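Organic hydroperoxide resistance protein (Deinococcus radiodurans, PDB 1USP) probably protects the cell by reducing organic hydroperoxides to less harmful alcohols through a thiol-based reaction, as in relatives of the OsmC/Ohr family. Local coordinates at residues Ala55-Gly60 with Glu119-Ser124; Val96-His101 with Val131-Lys136; Ser31-Met36 with Gly43-Gln48. One frame throughout, in Å; residues are numbered along the deposited sequence.

Interaction 1: Ala55-Gly60 with Glu119-Ser124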
loop_
_atom_site.group_PDB
_atom_site.type_symbol
_atom_site.label_atom_id
_atom_site.label_comp_id
_atom_site.label_asym_id
_atom_site.label_seq_id
_atom_site.Cartn_x
_atom_site.Cartn_y
_atom_site.Cartn_z
ATOM N N ALA A 55 -5.083 -2.739 -5.956
ATOM C CA ALA A 55 -6.191 -2.746 -6.910
ATOM C C ALA A 55 -6.040 -1.593 -7.918
ATOM O O ALA A 55 -6.242 -1.784 -9.115
ATOM C CB ALA A 55 -7.528 -2.668 -6.193
ATOM N N ALA A 56 -5.653 -0.419 -7.435
ATOM C CA ALA A 56 -5.454 0.746 -8.300
ATOM C C ALA A 56 -4.285 0.530 -9.285
ATOM O O ALA A 56 -4.355 0.924 -10.451
ATOM C CB ALA A 56 -5.224 1.985 -7.450
ATOM N N CYS A 57 -3.227 -0.118 -8.802
ATOM C CA CYS A 57 -2.021 -0.382 -9.592
ATOM C C CYS A 57 -2.328 -1.351 -10.726
ATOM O O CYS A 57 -1.831 -1.208 -11.839
ATOM C CB CYS A 57 -0.943 -0.981 -8.677
ATOM S SG CYS A 57 0.677 -1.207 -9.459
ATOM N N PHE A 58 -3.157 -2.346 -10.431
ATOM C CA PHE A 58 -3.591 -3.309 -11.449
ATOM C C PHE A 58 -4.432 -2.633 -12.512
ATOM O O PHE A 58 -4.333 -2.968 -13.665
ATOM C CB PHE A 58 -4.367 -4.472 -10.829
ATOM C CG PHE A 58 -3.703 -5.797 -11.013
ATOM C CD1 PHE A 58 -2.412 -5.999 -10.559
ATOM C CD2 PHE A 58 -4.360 -6.843 -11.655
ATOM C CE1 PHE A 58 -1.790 -7.221 -10.742
ATOM C CE2 PHE A 58 -3.741 -8.062 -11.818
ATOM C CZ PHE A 58 -2.459 -8.246 -11.368
ATOM N N GLN A 59 -5.259 -1.674 -12.118
ATOM C CA GLN A 59 -6.046 -0.902 -13.069
ATOM C C GLN A 59 -5.158 -0.041 -13.967
ATOM O O GLN A 59 -5.413 0.057 -15.168
ATOM C CB GLN A 59 -7.093 -0.033 -12.352
ATOM C CG GLN A 59 -8.339 -0.802 -11.938
ATOM C CD GLN A 59 -9.273 -1.124 -13.118
ATOM O OE1 GLN A 59 -8.928 -0.874 -14.273
ATOM N NE2 GLN A 59 -10.450 -1.680 -12.819
ATOM N N GLY A 60 -4.122 0.569 -13.398
ATOM C CA GLY A 60 -3.136 1.305 -14.183
ATOM C C GLY A 60 -2.399 0.381 -15.135
ATOM O O GLY A 60 -2.175 0.706 -16.317
ATOM N N GLU A 119 2.372 -8.902 -14.666
ATOM C CA GLU A 119 3.726 -8.784 -15.150
ATOM C C GLU A 119 4.186 -7.336 -15.051
ATOM O O GLU A 119 5.341 -7.085 -14.776
ATOM C CB GLU A 119 3.816 -9.272 -16.602
ATOM C CG GLU A 119 5.166 -8.998 -17.248
ATOM C CD GLU A 119 5.914 -10.246 -17.659
ATOM O OE1 GLU A 119 5.881 -11.243 -16.911
ATOM O OE2 GLU A 119 6.568 -10.217 -18.729
ATOM N N VAL A 120 3.269 -6.398 -15.276
ATOM C CA VAL A 120 3.598 -4.975 -15.354
ATOM C C VAL A 120 3.522 -4.245 -14.005
ATOM O O VAL A 120 4.346 -3.379 -13.708
ATOM C CB VAL A 120 2.678 -4.277 -16.391
ATOM C CG1 VAL A 120 2.714 -2.766 -16.242
ATOM C CG2 VAL A 120 3.085 -4.687 -17.779
ATOM N N CYS A 121 2.519 -4.592 -13.212
ATOM C CA CYS A 121 2.199 -3.877 -11.985
ATOM C C CYS A 121 3.409 -3.801 -11.054
ATOM O O CYS A 121 3.950 -4.838 -10.712
ATOM C CB CYS A 121 1.045 -4.614 -11.292
ATOM S SG CYS A 121 0.669 -4.029 -9.649
ATOM N N PRO A 122 3.856 -2.604 -10.654
ATOM C CA PRO A 122 4.972 -2.500 -9.707
ATOM C C PRO A 122 4.735 -3.100 -8.316
ATOM O O PRO A 122 5.711 -3.495 -7.700
ATOM C CB PRO A 122 5.237 -0.989 -9.635
ATOM C CG PRO A 122 4.022 -0.360 -10.096
ATOM C CD PRO A 122 3.439 -1.275 -11.134
ATOM N N TYR A 123 3.491 -3.173 -7.840
ATOM C CA TYR A 123 3.220 -3.834 -6.557
ATOM C C TYR A 123 3.540 -5.327 -6.705
ATOM O O TYR A 123 4.082 -5.945 -5.788
ATOM C CB TYR A 123 1.756 -3.672 -6.120
ATOM C CG TYR A 123 1.350 -2.405 -5.375
ATOM C CD1 TYR A 123 1.624 -1.141 -5.885
ATOM C CD2 TYR A 123 0.606 -2.480 -4.192
ATOM C CE1 TYR A 123 1.213 -0.001 -5.224
ATOM C CE2 TYR A 123 0.175 -1.333 -3.540
ATOM C CZ TYR A 123 0.487 -0.106 -4.059
ATOM O OH TYR A 123 0.064 1.038 -3.413
ATOM N N SER A 124 3.191 -5.914 -7.857
ATOM C CA SER A 124 3.530 -7.309 -8.149
ATOM C C SER A 124 5.038 -7.540 -8.238
ATOM O O SER A 124 5.560 -8.545 -7.707
ATOM C CB SER A 124 2.845 -7.798 -9.437
ATOM O OG SER A 124 1.429 -7.804 -9.313
#
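The cysteine pair of the OsmC/Ohr fold lies here, with Cys57 on the long helix 46-68 and Cys121 at the break between helices 107-120 and 122-127. Cys57 SG and Cys121 SG stand 2.8 Å apart, between a bonded and a non-bonded S-S distance; its meaning is doubtful, as a mixture of states or imprecise sulfur positions is possible. Both sulfurs are anti to their own backbone N (chi1 -174° and 171°), which turns them into the gap between the segments. Cys121 leaves helical conformation and also serves as N-cap residue of the next helix, while Pro122, lacking an amide hydrogen, suits that helix's first turn and sets its CD 3.2 Å from Cys57 SG.

Aromatic rings border both sulfurs. Cys57 SG approaches Tyr123 obliquely, 3.7 Å from CD1. Cys121 SG instead meets the rim of the Phe58 ring, 3.8 Å from CD1, and farther along that rim Ser124 OG lies in the ring plane, 3.6 Å from CE1. Ser124 OG has its hydrogen bond with Tyr54, whereas Tyr123 OH bonds to the backbone of the neighbouring subunit.

No hydrogen bond joins the two segments, so sulfur and apolar contacts carry the interface. The pair is placed to form the disulfide seen for this protein, consistent with the thiol chemistry of Ohr proteins, but the redox state here is not settled by the distance.

Interaction 2: Val96-His101 with Val131-Lys136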
loop_
_atom_site.group_PDB
_atom_site.type_symbol
_atom_site.label_atom_id
_atom_site.label_comp_id
_atom_site.label_asym_id
_atom_site.label_seq_id
_atom_site.Cartn_x
_atom_site.Cartn_y
_atom_site.Cartn_z
ATOM N N VAL A 96 -2.342 -12.159 -0.231
ATOM C CA VAL A 96 -2.972 -11.320 -1.248
ATOM C C VAL A 96 -3.693 -12.102 -2.343
ATOM O O VAL A 96 -3.126 -13.002 -2.944
ATOM C CB VAL A 96 -1.923 -10.418 -1.937
ATOM C CG1 VAL A 96 -2.564 -9.593 -3.075
ATOM C CG2 VAL A 96 -1.267 -9.497 -0.920
ATOM N N GLU A 97 -4.932 -11.738 -2.626
ATOM C CA GLU A 97 -5.561 -12.197 -3.864
ATOM C C GLU A 97 -6.153 -11.057 -4.636
ATOM O O GLU A 97 -6.622 -10.069 -4.062
ATOM C CB GLU A 97 -6.547 -13.336 -3.640
ATOM C CG GLU A 97 -7.780 -13.057 -2.839
ATOM C CD GLU A 97 -8.673 -14.295 -2.740
ATOM O OE1 GLU A 97 -9.887 -14.179 -2.933
ATOM O OE2 GLU A 97 -8.158 -15.395 -2.464
ATOM N N LEU A 98 -6.084 -11.169 -5.955
ATOM C CA LEU A 98 -6.590 -10.139 -6.849
ATOM C C LEU A 98 -7.616 -10.785 -7.749
ATOM O O LEU A 98 -7.324 -11.794 -8.380
ATOM C CB LEU A 98 -5.466 -9.551 -7.663
ATOM C CG LEU A 98 -4.299 -9.023 -6.816
ATOM C CD1 LEU A 98 -3.124 -8.731 -7.675
ATOM C CD2 LEU A 98 -4.713 -7.788 -6.026
ATOM N N GLU A 99 -8.817 -10.213 -7.792
ATOM C CA GLU A 99 -9.939 -10.786 -8.536
ATOM C C GLU A 99 -10.461 -9.782 -9.529
ATOM O O GLU A 99 -10.969 -8.743 -9.139
ATOM C CB GLU A 99 -11.066 -11.198 -7.575
ATOM C CG GLU A 99 -12.292 -11.833 -8.241
ATOM C CD GLU A 99 -13.364 -12.211 -7.237
ATOM O OE1 GLU A 99 -13.117 -13.090 -6.388
ATOM O OE2 GLU A 99 -14.460 -11.623 -7.282
ATOM N N GLY A 100 -10.375 -10.105 -10.818
ATOM C CA GLY A 100 -10.897 -9.237 -11.848
ATOM C C GLY A 100 -12.282 -9.637 -12.339
ATOM O O GLY A 100 -12.659 -10.804 -12.311
ATOM N N HIS A 101 -13.023 -8.647 -12.809
ATOM C CA HIS A 101 -14.306 -8.852 -13.493
ATOM C C HIS A 101 -14.360 -7.909 -14.682
ATOM O O HIS A 101 -14.227 -6.710 -14.529
ATOM C CB HIS A 101 -15.491 -8.598 -12.558
ATOM C CG HIS A 101 -16.820 -8.826 -13.204
ATOM N ND1 HIS A 101 -17.538 -9.992 -13.045
ATOM C CD2 HIS A 101 -17.545 -8.050 -14.048
ATOM C CE1 HIS A 101 -18.656 -9.920 -13.747
ATOM N NE2 HIS A 101 -18.682 -8.754 -14.371
ATOM N N VAL A 131 5.214 -12.875 -1.524
ATOM C CA VAL A 131 3.783 -13.025 -1.336
ATOM C C VAL A 131 3.254 -13.984 -2.406
ATOM O O VAL A 131 3.501 -13.790 -3.599
ATOM C CB VAL A 131 3.067 -11.677 -1.449
ATOM C CG1 VAL A 131 1.543 -11.846 -1.267
ATOM C CG2 VAL A 131 3.636 -10.676 -0.418
ATOM N N ASP A 132 2.539 -15.012 -1.970
ATOM C CA ASP A 132 1.919 -16.016 -2.854
ATOM C C ASP A 132 0.614 -15.496 -3.445
ATOM O O ASP A 132 -0.480 -15.972 -3.121
ATOM C CB ASP A 132 1.708 -17.336 -2.081
ATOM C CG ASP A 132 1.294 -18.511 -2.987
ATOM O OD1 ASP A 132 1.223 -18.364 -4.238
ATOM O OD2 ASP A 132 1.020 -19.633 -2.516
ATOM N N VAL A 133 0.734 -14.529 -4.348
ATOM C CA VAL A 133 -0.407 -13.808 -4.870
ATOM C C VAL A 133 -1.310 -14.785 -5.641
ATOM O O VAL A 133 -0.832 -15.638 -6.356
ATOM C CB VAL A 133 0.039 -12.637 -5.794
ATOM C CG1 VAL A 133 -1.161 -11.921 -6.382
ATOM C CG2 VAL A 133 0.921 -11.648 -5.029
ATOM N N ARG A 134 -2.612 -14.668 -5.444
ATOM C CA ARG A 134 -3.592 -15.458 -6.166
ATOM C C ARG A 134 -4.325 -14.561 -7.136
ATOM O O ARG A 134 -4.916 -13.565 -6.724
ATOM C CB ARG A 134 -4.581 -16.079 -5.177
ATOM C CG ARG A 134 -3.933 -17.022 -4.183
ATOM C CD ARG A 134 -4.907 -17.791 -3.298
ATOM N NE ARG A 134 -5.621 -16.953 -2.320
ATOM C CZ ARG A 134 -5.070 -16.393 -1.244
ATOM N NH1 ARG A 134 -3.791 -16.565 -0.973
ATOM N NH2 ARG A 134 -5.811 -15.643 -0.432
ATOM N N LEU A 135 -4.285 -14.902 -8.418
ATOM C CA LEU A 135 -5.016 -14.180 -9.465
ATOM C C LEU A 135 -6.278 -14.939 -9.831
ATOM O O LEU A 135 -6.227 -16.135 -10.139
ATOM C CB LEU A 135 -4.183 -14.046 -10.729
ATOM C CG LEU A 135 -2.808 -13.397 -10.619
ATOM C CD1 LEU A 135 -2.109 -13.445 -11.950
ATOM C CD2 LEU A 135 -2.947 -11.984 -10.111
ATOM N N LYS A 136 -7.396 -14.224 -9.832
ATOM C CA LYS A 136 -8.711 -14.810 -10.034
ATOM C C LYS A 136 -9.495 -13.981 -11.042
ATOM O O LYS A 136 -9.278 -12.781 -11.186
ATOM C CB LYS A 136 -9.481 -14.876 -8.703
ATOM C CG LYS A 136 -8.691 -15.511 -7.537
ATOM C CD LYS A 136 -9.555 -15.946 -6.310
ATOM C CE LYS A 136 -10.982 -15.382 -6.316
ATOM N NZ LYS A 136 -11.683 -15.502 -4.998
HETATM O O HOH W 1 -0.803 -14.610 -0.569
#
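Backbone hydrogen bonds join Val96-His101 to Val131-Lys136 in parallel register, Glu97 opposite Arg134 and Glu99 opposite Lys136. Arg134 N donates to Val96 O, and Leu98 works both ways: its N donates to Arg134 O over 2.8 Å, nearly straight at 169°, while its O accepts from Lys136 N. Gly100 N to Lys136 O continues the series. Where pairing stops, water 1 accepts from Val96 N and donates weakly to Asp132 O, the centre of an inverse gamma turn.

The parallel pair is joined by a beta-alpha-beta crossover: the chain leaves strand 91-101, runs through helices 107-120 and 122-127, and returns as strand 134-137.

Long, flexible Glu, Arg and Lys side chains suit the partly exposed face, where they pair across strands. Arg134 grips Glu97 side-on, NE (3.0 Å) and NH2 (3.1 Å) both reaching OE2; NE meets its anti lone pair, and the carboxylate and guanidinium planes are 66° apart. Glu97 OE1 receives Lys136 NZ at 3.0 Å from above the carboxylate plane, and NZ also bonds weakly to Glu99 OE1. Arg82 forms salt bridges with both glutamates, and Asp95 with Arg134; the glutamates probably offset the repulsion between nearby Arg82 and Lys136.

The two leucines take the other face, suited to the helices, where Leu98 packs on Tyr54 and Met114; they lie side by side, Leu98 CD1 4.1 Å from Leu135 CD2. Beside them Val133 CG1 touches Leu98 CD1 at 4.0 Å, and in the loop before strand 134-137 Val131 CG1 meets Val96 CG2 at 3.7 Å.

Interaction 3: Ser31-Met36 with Gly43-Gln48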
loop_
_atom_site.group_PDB
_atom_site.type_symbol
_atom_site.label_atom_id
_atom_site.label_comp_id
_atom_site.label_asym_id
_atom_site.label_seq_id
_atom_site.Cartn_x
_atom_site.Cartn_y
_atom_site.Cartn_z
ATOM N N SER A 31 -7.099 3.602 12.256
ATOM C CA SER A 31 -7.673 2.887 13.384
ATOM C C SER A 31 -7.232 1.442 13.318
ATOM O O SER A 31 -7.121 0.857 12.223
ATOM C CB SER A 31 -9.218 2.944 13.367
ATOM O OG SER A 31 -9.713 4.268 13.401
ATOM N N VAL A 32 -6.988 0.851 14.486
ATOM C CA VAL A 32 -6.691 -0.569 14.559
ATOM C C VAL A 32 -8.008 -1.334 14.563
ATOM O O VAL A 32 -8.903 -1.027 15.368
ATOM C CB VAL A 32 -5.846 -0.934 15.796
ATOM C CG1 VAL A 32 -5.568 -2.434 15.816
ATOM C CG2 VAL A 32 -4.541 -0.151 15.803
ATOM N N PRO A 33 -8.166 -2.289 13.644
ATOM C CA PRO A 33 -9.407 -3.069 13.570
ATOM C C PRO A 33 -9.725 -3.877 14.830
ATOM O O PRO A 33 -8.831 -4.375 15.523
ATOM C CB PRO A 33 -9.187 -3.983 12.366
ATOM C CG PRO A 33 -8.126 -3.287 11.550
ATOM C CD PRO A 33 -7.232 -2.638 12.559
ATOM N N ALA A 34 -11.019 -3.969 15.123
ATOM C CA ALA A 34 -11.528 -4.732 16.259
ATOM C C ALA A 34 -11.038 -6.177 16.241
ATOM O O ALA A 34 -10.837 -6.775 17.290
ATOM C CB ALA A 34 -13.041 -4.688 16.265
ATOM N N GLU A 35 -10.822 -6.708 15.039
ATOM C CA GLU A 35 -10.324 -8.065 14.840
ATOM C C GLU A 35 -8.911 -8.292 15.429
ATOM O O GLU A 35 -8.575 -9.420 15.811
ATOM C CB GLU A 35 -10.364 -8.405 13.337
ATOM C CG GLU A 35 -11.778 -8.489 12.744
ATOM C CD GLU A 35 -12.172 -7.302 11.854
ATOM O OE1 GLU A 35 -12.156 -6.145 12.329
ATOM O OE2 GLU A 35 -12.530 -7.528 10.672
HETATM N N MSE A 36 -8.093 -7.240 15.507
HETATM C CA MSE A 36 -6.771 -7.306 16.154
HETATM C C MSE A 36 -6.714 -6.574 17.496
HETATM O O MSE A 36 -5.640 -6.133 17.903
HETATM C CB MSE A 36 -5.686 -6.683 15.266
HETATM C CG MSE A 36 -5.173 -7.518 14.088
HETATM SE SE MSE A 36 -4.867 -6.299 12.575
HETATM C CE MSE A 36 -6.629 -5.913 12.391
ATOM N N GLY A 43 -11.023 5.096 11.027
ATOM C CA GLY A 43 -9.751 5.193 10.333
ATOM C C GLY A 43 -9.400 3.907 9.599
ATOM O O GLY A 43 -9.926 2.831 9.924
ATOM N N THR A 44 -8.540 4.036 8.591
ATOM C CA THR A 44 -8.074 2.924 7.767
ATOM C C THR A 44 -6.886 2.267 8.452
ATOM O O THR A 44 -6.590 2.544 9.624
ATOM C CB THR A 44 -7.768 3.433 6.305
ATOM O OG1 THR A 44 -7.438 2.342 5.444
ATOM C CG2 THR A 44 -6.540 4.316 6.255
ATOM N N ASN A 45 -6.236 1.339 7.756
ATOM C CA ASN A 45 -5.106 0.614 8.304
ATOM C C ASN A 45 -4.168 0.214 7.149
ATOM O O ASN A 45 -4.556 0.322 5.977
ATOM C CB ASN A 45 -5.633 -0.602 9.075
ATOM C CG ASN A 45 -6.453 -1.523 8.198
ATOM O OD1 ASN A 45 -5.908 -2.188 7.326
ATOM N ND2 ASN A 45 -7.763 -1.566 8.419
ATOM N N PRO A 46 -2.950 -0.230 7.449
ATOM C CA PRO A 46 -1.982 -0.576 6.399
ATOM C C PRO A 46 -2.420 -1.666 5.413
ATOM O O PRO A 46 -2.150 -1.557 4.232
ATOM C CB PRO A 46 -0.747 -1.036 7.204
ATOM C CG PRO A 46 -0.886 -0.301 8.524
ATOM C CD PRO A 46 -2.367 -0.413 8.797
ATOM N N GLU A 47 -3.106 -2.692 5.885
ATOM C CA GLU A 47 -3.545 -3.776 4.996
ATOM C C GLU A 47 -4.585 -3.263 4.028
ATOM O O GLU A 47 -4.595 -3.607 2.853
ATOM C CB GLU A 47 -4.133 -4.931 5.801
ATOM C CG GLU A 47 -3.119 -5.687 6.636
ATOM C CD GLU A 47 -2.584 -4.903 7.825
ATOM O OE1 GLU A 47 -3.271 -3.996 8.337
ATOM O OE2 GLU A 47 -1.445 -5.196 8.246
ATOM N N GLN A 48 -5.472 -2.432 4.544
ATOM C CA GLN A 48 -6.482 -1.804 3.727
ATOM C C GLN A 48 -5.904 -0.824 2.720
ATOM O O GLN A 48 -6.352 -0.744 1.570
ATOM C CB GLN A 48 -7.494 -1.118 4.630
ATOM C CG GLN A 48 -8.776 -0.823 3.955
ATOM C CD GLN A 48 -9.819 -0.292 4.916
ATOM O OE1 GLN A 48 -9.708 0.855 5.392
ATOM N NE2 GLN A 48 -10.838 -1.118 5.206
HETATM O O HOH W 2 -8.940 0.232 10.396
#
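Pro33 CG lies over the ND2 end of the flat Asn45 carboxamide, 3.6 Å from ND2, the two side chains crossing at a slant, while the polar ends stay available for bonding. Beyond the N-H end, ND2 donates to water 2 at 2.9 Å and also to an aromatic side chain of the neighbouring subunit. At the other end OD1 accepts from Gln48 N over 2.8 Å, the donor tilted 34° from the carbonyl plane. Asn45 CG sits between its own backbone N and carbonyl carbon (chi1 59°), which brings the amide back over the start of the helix.

Water 2 also donates to Ser31 O and Gly43 O, tying three groups together. Direct bonds flank it: Ser31 N to Thr44 O at 2.9 Å, fairly straight, and Gly43 N to Ser31 OG at 2.8 Å, more bent at 130°. Serine suits this place because its short hydroxyl meets a backbone N-H close by; glycine lets the chains approach to 4.4 Å between Ser31 CA and Gly43 CA.

Asn45, followed by Pro46, forms a classic helix N-cap, here starting helix 46-68 and fastening the preceding loop to it.

In the fold
Interactions 1 and 3 both use helix 46-68, the second at its capped start and the first farther along, with centres about 23 Å apart. Interaction 1 is wholly buried and built from sulfur, aromatic and apolar groups. Interaction 2 is two-faced: its salt bridges lie on the more exposed side, whereas Leu98 continues the core, its CD1 3.7 Å from Phe58 CE1, with Leu135 at the margin. Their segments alternate along the chain, so the helices that bring Cys121 to Cys57 are those joining the paired strands. Interaction 3 touches neither; largely buried but farther from the chain's centre and beside the neighbouring subunit, it relies on backbone, amide and water bonds.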